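Long-range contacts in cytosol aminopeptidase (Staphylococcus aureus subsp. aureus, PDB 3KZW), which probably removes amino acids one at a time from the N-terminus of peptides, as a manganese-dependent member of the cytosolic leucyl aminopeptidase family: residues R262-K273 / Q324-C335; E275-K283 / Y382-L393. All blocks are in the same frame, centred on the assembly; numbering follows the deposited sequence.

Overall arrangement
Both contacts join neighbouring strands of the mixed sheet in the catalytic domain, their centres about 9 Å apart. Contact 1 pairs 262-269 antiparallel with 328-335; contact 2 pairs 278-283 parallel with 386-391. They meet where strand 328-338 runs beside strand 278-285, so the order across this part of the sheet is 262-269, 328-338, 278-285, 386-391. Contact 2 is the more buried; it carries an aspartate bonded to two histidines and, at its C-terminal end, a lysine paired with an aspartate. Contact 1 is mostly apolar, with helix 216-226 against one face and helix 368-380 against part of the other, but runs out at one end into partly exposed loops, where an amide and a phenol bind backbone groups.

Contact 1 (R262-K273 / Q324-C335); sequences RLVTITYNGKDK and QLPVNIVGVLAC
Tyr268 reaches past the start of the partner strand to Leu325, donating from OH to the carbonyl O at 2.8 Å. Its ring is thrown that way because CG stands anti to the backbone N (chi1 165°), which brings Leu325 O to the ring edge, near its plane, while Ile329 CD1 comes within 4.2 Å of Tyr268 CD2, approaching at a slant. An aromatic ring with a polar end suits this place, lying along apolar neighbours yet binding a backbone carbonyl. On the opposite face of the sheet Asn328 does the corresponding work: ND2 gives a hydrogen bond of 3.1 Å to Lys273 O, which lies almost in the amide plane, and a second to Glu275 O, while OD1 takes a weak bond from Lys271 N. The amide of Asn269 is turned nearly perpendicular to it, 89° between planes. Lys271 crosses Asn328 at about a right angle, and its NZ continues to a salt bridge with Glu275. Farther along, Val264 and Leu333 meet CB to CB at 4.0 Å beneath helix 216-226. Opposite Ile266 sits Gly331, with no side chain to compete. On the other face Leu263 CD1 touches Val332 CG1 at 3.9 Å, where Tyr378 and Ala375 of helix 368-380 pack. The antiparallel ladder is thus mostly apolar between helices, whereas polar groups link the two loops that flank this end, which would restrain them relative to the strands.

Contact 2 (E275-K283 / Y382-L393); sequences EAPIALVGK and YQPSVIMDFATL
The Phe390 ring takes Leu280 CD2 at its edge, in plane and 3.9 Å from CE1, with Val281 O also near the rim. CG lies anti to the carbonyl carbon (chi1 -56°), which turns the ring toward Leu280; outside the pair it meets Phe481, their planes about 15° apart. The same Leu280 methyl touches Met388 CB, the two side chains lying alongside each other and pointing the same way, as do Ile278 and Val386. Ile278, Met388 and Phe390 are large and apolar, as suits a face packed against Trp511 and Ile508 of helix 505-512. On the other face, against helix 368-380, Ala279, the smallest of the set, lets Pro384 CG come within 3.7 Å of its CB; Val281 CG2 touches Ile387 CG2 at 4.0 Å, the side chains meeting at a slant. The backbones pair in parallel register: Ala279 O accepts from Met388 N and Val281 N donates to Met388 O. Asp389 turns its carboxylate away to His478 and His480. These are adjacent strands of the catalytic domain's central sheet, whose C-terminal ends probably border the metal site, as in relatives. There Lys283 is fully extended, and NZ bonds to Thr392 O at 2.8 Å from above the carbonyl plane. NZ also makes a salt bridge to Asp306, which accepts a hydrogen bond from Thr392 OG1; held between these partners, the ammonium group would be fixed in place.

Contact 1 (R262-K273 / Q324-C335)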
loop_
_atom_site.group_PDB
_atom_site.type_symbol
_atom_site.label_atom_id
_atom_site.label_comp_id
_atom_site.label_asym_id
_atom_site.label_seq_id
_atom_site.Cartn_x
_atom_site.Cartn_y
_atom_site.Cartn_z
ATOM N N ARG A 262 -15.103 5.039 32.595
ATOM C CA ARG A 262 -15.117 5.509 33.977
ATOM C C ARG A 262 -14.336 6.813 34.073
ATOM O O ARG A 262 -13.412 7.050 33.284
ATOM C CB ARG A 262 -14.481 4.475 34.916
ATOM C CG ARG A 262 -15.214 3.143 35.036
ATOM C CD ARG A 262 -16.482 3.267 35.860
ATOM N NE ARG A 262 -17.075 1.964 36.148
ATOM C CZ ARG A 262 -17.943 1.334 35.360
ATOM N NH1 ARG A 262 -18.333 1.876 34.215
ATOM N NH2 ARG A 262 -18.422 0.155 35.718
ATOM N N LEU A 263 -14.716 7.660 35.028
ATOM C CA LEU A 263 -13.902 8.820 35.386
ATOM C C LEU A 263 -13.442 8.686 36.829
ATOM O O LEU A 263 -14.262 8.556 37.740
ATOM C CB LEU A 263 -14.663 10.134 35.189
ATOM C CG LEU A 263 -13.796 11.393 35.322
ATOM C CD1 LEU A 263 -13.232 11.816 33.975
ATOM C CD2 LEU A 263 -14.583 12.525 35.938
ATOM N N VAL A 264 -12.126 8.714 37.024
ATOM C CA VAL A 264 -11.534 8.550 38.348
ATOM C C VAL A 264 -10.944 9.872 38.832
ATOM O O VAL A 264 -10.090 10.461 38.164
ATOM C CB VAL A 264 -10.450 7.440 38.359
ATOM C CG1 VAL A 264 -9.924 7.208 39.769
ATOM C CG2 VAL A 264 -11.003 6.147 37.786
ATOM N N THR A 265 -11.420 10.336 39.985
ATOM C CA THR A 265 -10.894 11.543 40.618
ATOM C C THR A 265 -10.066 11.152 41.837
ATOM O O THR A 265 -10.540 10.431 42.717
ATOM C CB THR A 265 -12.022 12.521 41.031
ATOM O OG1 THR A 265 -12.934 12.694 39.941
ATOM C CG2 THR A 265 -11.452 13.873 41.415
ATOM N N ILE A 266 -8.823 11.623 41.868
ATOM C CA ILE A 266 -7.892 11.323 42.950
ATOM C C ILE A 266 -7.442 12.622 43.609
ATOM O O ILE A 266 -6.831 13.468 42.961
ATOM C CB ILE A 266 -6.652 10.556 42.424
ATOM C CG1 ILE A 266 -7.069 9.263 41.719
ATOM C CG2 ILE A 266 -5.680 10.250 43.556
ATOM C CD1 ILE A 266 -5.990 8.664 40.835
ATOM N N THR A 267 -7.748 12.785 44.893
ATOM C CA THR A 267 -7.336 13.988 45.620
ATOM C C THR A 267 -6.320 13.683 46.717
ATOM O O THR A 267 -6.470 12.722 47.474
ATOM C CB THR A 267 -8.535 14.768 46.217
ATOM O OG1 THR A 267 -9.322 13.892 47.029
ATOM C CG2 THR A 267 -9.409 15.351 45.116
ATOM N N TYR A 268 -5.278 14.507 46.780
ATOM C CA TYR A 268 -4.283 14.434 47.838
ATOM C C TYR A 268 -4.017 15.837 48.373
ATOM O O TYR A 268 -3.536 16.702 47.643
ATOM C CB TYR A 268 -2.992 13.787 47.327
ATOM C CG TYR A 268 -1.790 13.989 48.225
ATOM C CD1 TYR A 268 -1.661 13.290 49.425
ATOM C CD2 TYR A 268 -0.778 14.880 47.872
ATOM C CE1 TYR A 268 -0.555 13.478 50.253
ATOM C CE2 TYR A 268 0.330 15.074 48.691
ATOM C CZ TYR A 268 0.437 14.369 49.878
ATOM O OH TYR A 268 1.532 14.559 50.690
ATOM N N ASN A 269 -4.345 16.054 49.644
ATOM C CA ASN A 269 -4.135 17.345 50.288
ATOM C C ASN A 269 -2.929 17.310 51.225
ATOM O O ASN A 269 -3.061 17.046 52.423
ATOM C CB ASN A 269 -5.406 17.799 51.015
ATOM C CG ASN A 269 -6.560 18.066 50.059
ATOM O OD1 ASN A 269 -6.502 18.978 49.234
ATOM N ND2 ASN A 269 -7.617 17.269 50.168
ATOM N N GLY A 270 -1.754 17.581 50.663
ATOM C CA GLY A 270 -0.492 17.457 51.386
ATOM C C GLY A 270 -0.095 18.636 52.252
ATOM O O GLY A 270 0.790 18.509 53.098
ATOM N N LYS A 271 -0.724 19.787 52.038
ATOM C CA LYS A 271 -0.440 20.954 52.872
ATOM C C LYS A 271 -1.688 21.402 53.635
ATOM O O LYS A 271 -1.599 22.043 54.683
ATOM C CB LYS A 271 0.280 22.069 52.097
ATOM C CG LYS A 271 -0.321 22.461 50.760
ATOM C CD LYS A 271 0.432 23.657 50.181
ATOM C CE LYS A 271 -0.045 23.984 48.772
ATOM N NZ LYS A 271 0.697 25.136 48.185
ATOM N N ASP A 272 -2.837 20.900 53.176
ATOM C CA ASP A 272 -4.110 20.951 53.918
ATOM C C ASP A 272 -4.777 22.316 53.814
ATOM O O ASP A 272 -5.973 22.454 54.095
ATOM C CB ASP A 272 -3.940 20.541 55.401
ATOM C CG ASP A 272 -3.425 19.108 55.572
ATOM O OD1 ASP A 272 -3.950 18.186 54.903
ATOM O OD2 ASP A 272 -2.501 18.904 56.391
ATOM N N LYS A 273 -3.992 23.315 53.413
ATOM C CA LYS A 273 -4.497 24.657 53.152
ATOM C C LYS A 273 -5.580 24.625 52.071
ATOM O O LYS A 273 -5.601 23.729 51.220
ATOM C CB LYS A 273 -3.357 25.582 52.709
ATOM C CG LYS A 273 -2.346 25.929 53.789
ATOM C CD LYS A 273 -1.456 27.081 53.335
ATOM C CE LYS A 273 -0.552 27.582 54.456
ATOM N NZ LYS A 273 0.583 26.654 54.723
ATOM N N GLN A 324 5.100 12.316 51.515
ATOM C CA GLN A 324 4.373 13.306 52.317
ATOM C C GLN A 324 4.737 14.743 51.935
ATOM O O GLN A 324 5.047 15.576 52.795
ATOM C CB GLN A 324 4.575 13.055 53.818
ATOM C CG GLN A 324 3.853 11.822 54.343
ATOM C CD GLN A 324 4.288 11.435 55.743
ATOM O OE1 GLN A 324 5.481 11.406 56.052
ATOM N NE2 GLN A 324 3.320 11.125 56.596
ATOM N N LEU A 325 4.695 15.016 50.632
ATOM C CA LEU A 325 5.040 16.326 50.091
ATOM C C LEU A 325 3.961 17.354 50.415
ATOM O O LEU A 325 2.769 17.053 50.311
ATOM C CB LEU A 325 5.254 16.250 48.577
ATOM C CG LEU A 325 6.360 15.338 48.029
ATOM C CD1 LEU A 325 6.344 15.358 46.510
ATOM C CD2 LEU A 325 7.742 15.723 48.552
ATOM N N PRO A 326 4.375 18.573 50.813
ATOM C CA PRO A 326 3.425 19.638 51.133
ATOM C C PRO A 326 2.812 20.270 49.878
ATOM O O PRO A 326 3.011 21.459 49.616
ATOM C CB PRO A 326 4.281 20.649 51.904
ATOM C CG PRO A 326 5.659 20.444 51.393
ATOM C CD PRO A 326 5.773 18.988 51.046
ATOM N N VAL A 327 2.074 19.467 49.115
ATOM C CA VAL A 327 1.402 19.931 47.900
ATOM C C VAL A 327 -0.023 19.398 47.814
ATOM O O VAL A 327 -0.311 18.301 48.293
ATOM C CB VAL A 327 2.171 19.536 46.605
ATOM C CG1 VAL A 327 3.434 20.371 46.444
ATOM C CG2 VAL A 327 2.495 18.040 46.577
ATOM N N ASN A 328 -0.909 20.182 47.207
ATOM C CA ASN A 328 -2.264 19.732 46.920
ATOM C C ASN A 328 -2.357 19.275 45.475
ATOM O O ASN A 328 -1.989 20.013 44.563
ATOM C CB ASN A 328 -3.287 20.834 47.205
ATOM C CG ASN A 328 -3.439 21.131 48.690
ATOM O OD1 ASN A 328 -2.938 20.399 49.545
ATOM N ND2 ASN A 328 -4.137 22.214 49.001
ATOM N N ILE A 329 -2.829 18.046 45.277
ATOM C CA ILE A 329 -2.954 17.464 43.943
ATOM C C ILE A 329 -4.366 16.932 43.707
ATOM O O ILE A 329 -4.940 16.255 44.565
ATOM C CB ILE A 329 -1.928 16.317 43.709
ATOM C CG1 ILE A 329 -0.492 16.831 43.842
ATOM C CG2 ILE A 329 -2.128 15.677 42.336
ATOM C CD1 ILE A 329 0.548 15.737 43.999
ATOM N N VAL A 330 -4.918 17.256 42.541
ATOM C CA VAL A 330 -6.129 16.615 42.054
ATOM C C VAL A 330 -5.812 15.872 40.755
ATOM O O VAL A 330 -5.313 16.460 39.796
ATOM C CB VAL A 330 -7.323 17.610 41.899
ATOM C CG1 VAL A 330 -7.006 18.735 40.909
ATOM C CG2 VAL A 330 -8.593 16.870 41.492
ATOM N N GLY A 331 -6.072 14.570 40.748
ATOM C CA GLY A 331 -5.809 13.732 39.587
ATOM C C GLY A 331 -7.101 13.323 38.919
ATOM O O GLY A 331 -8.017 12.836 39.583
ATOM N N VAL A 332 -7.182 13.533 37.607
ATOM C CA VAL A 332 -8.364 13.159 36.833
ATOM C C VAL A 332 -7.974 12.160 35.752
ATOM O O VAL A 332 -7.103 12.436 34.923
ATOM C CB VAL A 332 -9.064 14.389 36.195
ATOM C CG1 VAL A 332 -10.346 13.973 35.476
ATOM C CG2 VAL A 332 -9.366 15.453 37.250
ATOM N N LEU A 333 -8.620 10.996 35.775
ATOM C CA LEU A 333 -8.349 9.940 34.806
ATOM C C LEU A 333 -9.585 9.647 33.969
ATOM O O LEU A 333 -10.644 9.309 34.503
ATOM C CB LEU A 333 -7.865 8.667 35.509
ATOM C CG LEU A 333 -6.783 8.796 36.586
ATOM C CD1 LEU A 333 -6.535 7.449 37.227
ATOM C CD2 LEU A 333 -5.486 9.372 36.030
ATOM N N ALA A 334 -9.444 9.796 32.654
ATOM C CA ALA A 334 -10.508 9.461 31.715
ATOM C C ALA A 334 -10.258 8.069 31.161
ATOM O O ALA A 334 -9.375 7.880 30.322
ATOM C CB ALA A 334 -10.573 10.485 30.595
ATOM N N CYS A 335 -11.033 7.100 31.643
ATOM C CA CYS A 335 -10.836 5.695 31.287
ATOM C C CYS A 335 -11.923 5.185 30.356
ATOM O O CYS A 335 -13.105 5.364 30.631
ATOM C CB CYS A 335 -10.786 4.831 32.546
ATOM S SG CYS A 335 -9.623 5.419 33.792
#

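Contact 2 (E275-K283 / Y382-L393)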
loop_
_atom_site.group_PDB
_atom_site.type_symbol
_atom_site.label_atom_id
_atom_site.label_comp_id
_atom_site.label_asym_id
_atom_site.label_seq_id
_atom_site.Cartn_x
_atom_site.Cartn_y
_atom_site.Cartn_z
ATOM N N GLU A 275 -5.598 25.850 49.546
ATOM C CA GLU A 275 -4.801 26.318 48.424
ATOM C C GLU A 275 -5.100 25.564 47.136
ATOM O O GLU A 275 -5.211 24.334 47.124
ATOM C CB GLU A 275 -3.304 26.261 48.750
ATOM C CG GLU A 275 -2.405 26.609 47.564
ATOM C CD GLU A 275 -1.275 27.565 47.912
ATOM O OE1 GLU A 275 -1.447 28.417 48.815
ATOM O OE2 GLU A 275 -0.212 27.469 47.259
ATOM N N ALA A 276 -5.234 26.338 46.063
ATOM C CA ALA A 276 -5.358 25.842 44.694
ATOM C C ALA A 276 -4.472 24.625 44.416
ATOM O O ALA A 276 -3.246 24.695 44.564
ATOM C CB ALA A 276 -5.046 26.962 43.712
ATOM N N PRO A 277 -5.095 23.501 44.011
ATOM C CA PRO A 277 -4.362 22.264 43.768
ATOM C C PRO A 277 -3.631 22.254 42.426
ATOM O O PRO A 277 -3.845 23.131 41.591
ATOM C CB PRO A 277 -5.467 21.203 43.779
ATOM C CG PRO A 277 -6.670 21.913 43.295
ATOM C CD PRO A 277 -6.542 23.342 43.763
ATOM N N ILE A 278 -2.758 21.269 42.246
ATOM C CA ILE A 278 -2.132 21.008 40.958
ATOM C C ILE A 278 -2.929 19.902 40.272
ATOM O O ILE A 278 -3.109 18.818 40.834
ATOM C CB ILE A 278 -0.649 20.611 41.121
ATOM C CG1 ILE A 278 0.153 21.797 41.662
ATOM C CG2 ILE A 278 -0.061 20.135 39.795
ATOM C CD1 ILE A 278 1.473 21.419 42.300
ATOM N N ALA A 279 -3.426 20.191 39.072
ATOM C CA ALA A 279 -4.221 19.228 38.313
ATOM C C ALA A 279 -3.337 18.345 37.453
ATOM O O ALA A 279 -2.557 18.838 36.641
ATOM C CB ALA A 279 -5.256 19.935 37.457
ATOM N N LEU A 280 -3.462 17.036 37.649
ATOM C CA LEU A 280 -2.768 16.057 36.825
ATOM C C LEU A 280 -3.784 15.188 36.090
ATOM O O LEU A 280 -4.505 14.399 36.705
ATOM C CB LEU A 280 -1.820 15.202 37.670
ATOM C CG LEU A 280 -0.724 15.908 38.479
ATOM C CD1 LEU A 280 0.014 14.898 39.343
ATOM C CD2 LEU A 280 0.259 16.661 37.590
ATOM N N VAL A 281 -3.842 15.353 34.771
ATOM C CA VAL A 281 -4.816 14.660 33.930
ATOM C C VAL A 281 -4.147 13.526 33.153
ATOM O O VAL A 281 -3.083 13.711 32.567
ATOM C CB VAL A 281 -5.514 15.644 32.959
ATOM C CG1 VAL A 281 -6.556 14.930 32.107
ATOM C CG2 VAL A 281 -6.153 16.788 33.731
ATOM N N GLY A 282 -4.775 12.355 33.152
ATOM C CA GLY A 282 -4.207 11.184 32.488
ATOM C C GLY A 282 -5.149 10.499 31.515
ATOM O O GLY A 282 -6.330 10.297 31.812
ATOM N N LYS A 283 -4.620 10.147 30.346
ATOM C CA LYS A 283 -5.369 9.391 29.351
ATOM C C LYS A 283 -5.387 7.913 29.738
ATOM O O LYS A 283 -4.343 7.253 29.761
ATOM C CB LYS A 283 -4.749 9.579 27.966
ATOM C CG LYS A 283 -5.404 8.766 26.859
ATOM C CD LYS A 283 -4.544 8.765 25.606
ATOM C CE LYS A 283 -4.975 7.667 24.652
ATOM N NZ LYS A 283 -4.163 7.636 23.407
ATOM N N TYR A 382 -11.987 22.621 39.526
ATOM C CA TYR A 382 -11.294 22.664 40.812
ATOM C C TYR A 382 -10.439 23.924 40.965
ATOM O O TYR A 382 -9.833 24.147 42.017
ATOM C CB TYR A 382 -10.427 21.413 40.991
ATOM C CG TYR A 382 -11.212 20.149 41.267
ATOM C CD1 TYR A 382 -11.689 19.358 40.221
ATOM C CD2 TYR A 382 -11.471 19.737 42.574
ATOM C CE1 TYR A 382 -12.409 18.191 40.469
ATOM C CE2 TYR A 382 -12.190 18.573 42.832
ATOM C CZ TYR A 382 -12.655 17.807 41.774
ATOM O OH TYR A 382 -13.366 16.657 42.019
ATOM N N GLN A 383 -10.409 24.741 39.910
ATOM C CA GLN A 383 -9.605 25.971 39.851
ATOM C C GLN A 383 -8.137 25.736 40.238
ATOM O O GLN A 383 -7.666 26.248 41.258
ATOM C CB GLN A 383 -10.232 27.089 40.696
ATOM C CG GLN A 383 -11.577 27.575 40.180
ATOM C CD GLN A 383 -12.254 28.535 41.133
ATOM O OE1 GLN A 383 -11.763 29.640 41.376
ATOM N NE2 GLN A 383 -13.394 28.119 41.680
ATOM N N PRO A 384 -7.412 24.953 39.423
ATOM C CA PRO A 384 -6.028 24.638 39.743
ATOM C C PRO A 384 -5.081 25.764 39.344
ATOM O O PRO A 384 -5.440 26.612 38.524
ATOM C CB PRO A 384 -5.745 23.385 38.902
ATOM C CG PRO A 384 -6.931 23.210 37.981
ATOM C CD PRO A 384 -7.807 24.399 38.116
ATOM N N SER A 385 -3.884 25.768 39.926
ATOM C CA SER A 385 -2.857 26.744 39.574
ATOM C C SER A 385 -2.225 26.388 38.234
ATOM O O SER A 385 -1.784 27.269 37.490
ATOM C CB SER A 385 -1.784 26.827 40.662
ATOM O OG SER A 385 -1.145 25.578 40.847
ATOM N N VAL A 386 -2.188 25.089 37.940
ATOM C CA VAL A 386 -1.655 24.564 36.680
ATOM C C VAL A 386 -2.306 23.222 36.347
ATOM O O VAL A 386 -2.640 22.445 37.243
ATOM C CB VAL A 386 -0.098 24.439 36.708
ATOM C CG1 VAL A 386 0.366 23.371 37.703
ATOM C CG2 VAL A 386 0.463 24.170 35.314
ATOM N N ILE A 387 -2.506 22.972 35.056
ATOM C CA ILE A 387 -3.004 21.686 34.580
ATOM C C ILE A 387 -1.908 21.004 33.766
ATOM O O ILE A 387 -1.339 21.599 32.851
ATOM C CB ILE A 387 -4.296 21.835 33.728
ATOM C CG1 ILE A 387 -5.418 22.468 34.558
ATOM C CG2 ILE A 387 -4.743 20.478 33.170
ATOM C CD1 ILE A 387 -6.640 22.882 33.754
ATOM N N MET A 388 -1.604 19.760 34.122
ATOM C CA MET A 388 -0.653 18.950 33.369
ATOM C C MET A 388 -1.312 17.654 32.940
ATOM O O MET A 388 -1.793 16.888 33.778
ATOM C CB MET A 388 0.590 18.649 34.202
ATOM C CG MET A 388 1.442 19.862 34.497
ATOM S SD MET A 388 2.858 19.467 35.532
ATOM C CE MET A 388 3.339 21.108 36.055
ATOM N N ASP A 389 -1.349 17.414 31.634
ATOM C CA ASP A 389 -1.903 16.169 31.120
ATOM C C ASP A 389 -0.817 15.266 30.537
ATOM O O ASP A 389 0.172 15.748 29.976
ATOM C CB ASP A 389 -3.048 16.424 30.128
ATOM C CG ASP A 389 -2.561 16.872 28.760
ATOM O OD1 ASP A 389 -2.104 16.010 27.973
ATOM O OD2 ASP A 389 -2.653 18.080 28.460
ATOM N N PHE A 390 -1.010 13.958 30.691
ATOM C CA PHE A 390 -0.046 12.954 30.251
ATOM C C PHE A 390 -0.763 11.930 29.389
ATOM O O PHE A 390 -1.725 11.298 29.835
ATOM C CB PHE A 390 0.608 12.270 31.457
ATOM C CG PHE A 390 1.269 13.225 32.414
ATOM C CD1 PHE A 390 0.527 13.857 33.412
ATOM C CD2 PHE A 390 2.629 13.498 32.316
ATOM C CE1 PHE A 390 1.130 14.751 34.295
ATOM C CE2 PHE A 390 3.242 14.388 33.199
ATOM C CZ PHE A 390 2.490 15.016 34.188
ATOM N N ALA A 391 -0.301 11.776 28.150
ATOM C CA ALA A 391 -0.985 10.922 27.181
ATOM C C ALA A 391 -0.070 10.376 26.093
ATOM O O ALA A 391 0.851 11.056 25.634
ATOM C CB ALA A 391 -2.146 11.672 26.547
ATOM N N THR A 392 -0.342 9.139 25.689
ATOM C CA THR A 392 0.259 8.555 24.501
ATOM C C THR A 392 -0.654 8.887 23.324
ATOM O O THR A 392 -1.471 8.065 22.912
ATOM C CB THR A 392 0.413 7.021 24.637
ATOM O OG1 THR A 392 -0.840 6.440 25.024
ATOM C CG2 THR A 392 1.464 6.670 25.681
ATOM N N LEU A 393 -0.518 10.102 22.793
ATOM C CA LEU A 393 -1.460 10.619 21.794
ATOM C C LEU A 393 -1.121 10.303 20.345
ATOM O O LEU A 393 -1.825 9.538 19.694
ATOM C CB LEU A 393 -1.641 12.137 21.937
ATOM C CG LEU A 393 -2.681 12.718 22.895
ATOM C CD1 LEU A 393 -3.078 14.105 22.415
ATOM C CD2 LEU A 393 -3.915 11.833 23.024
#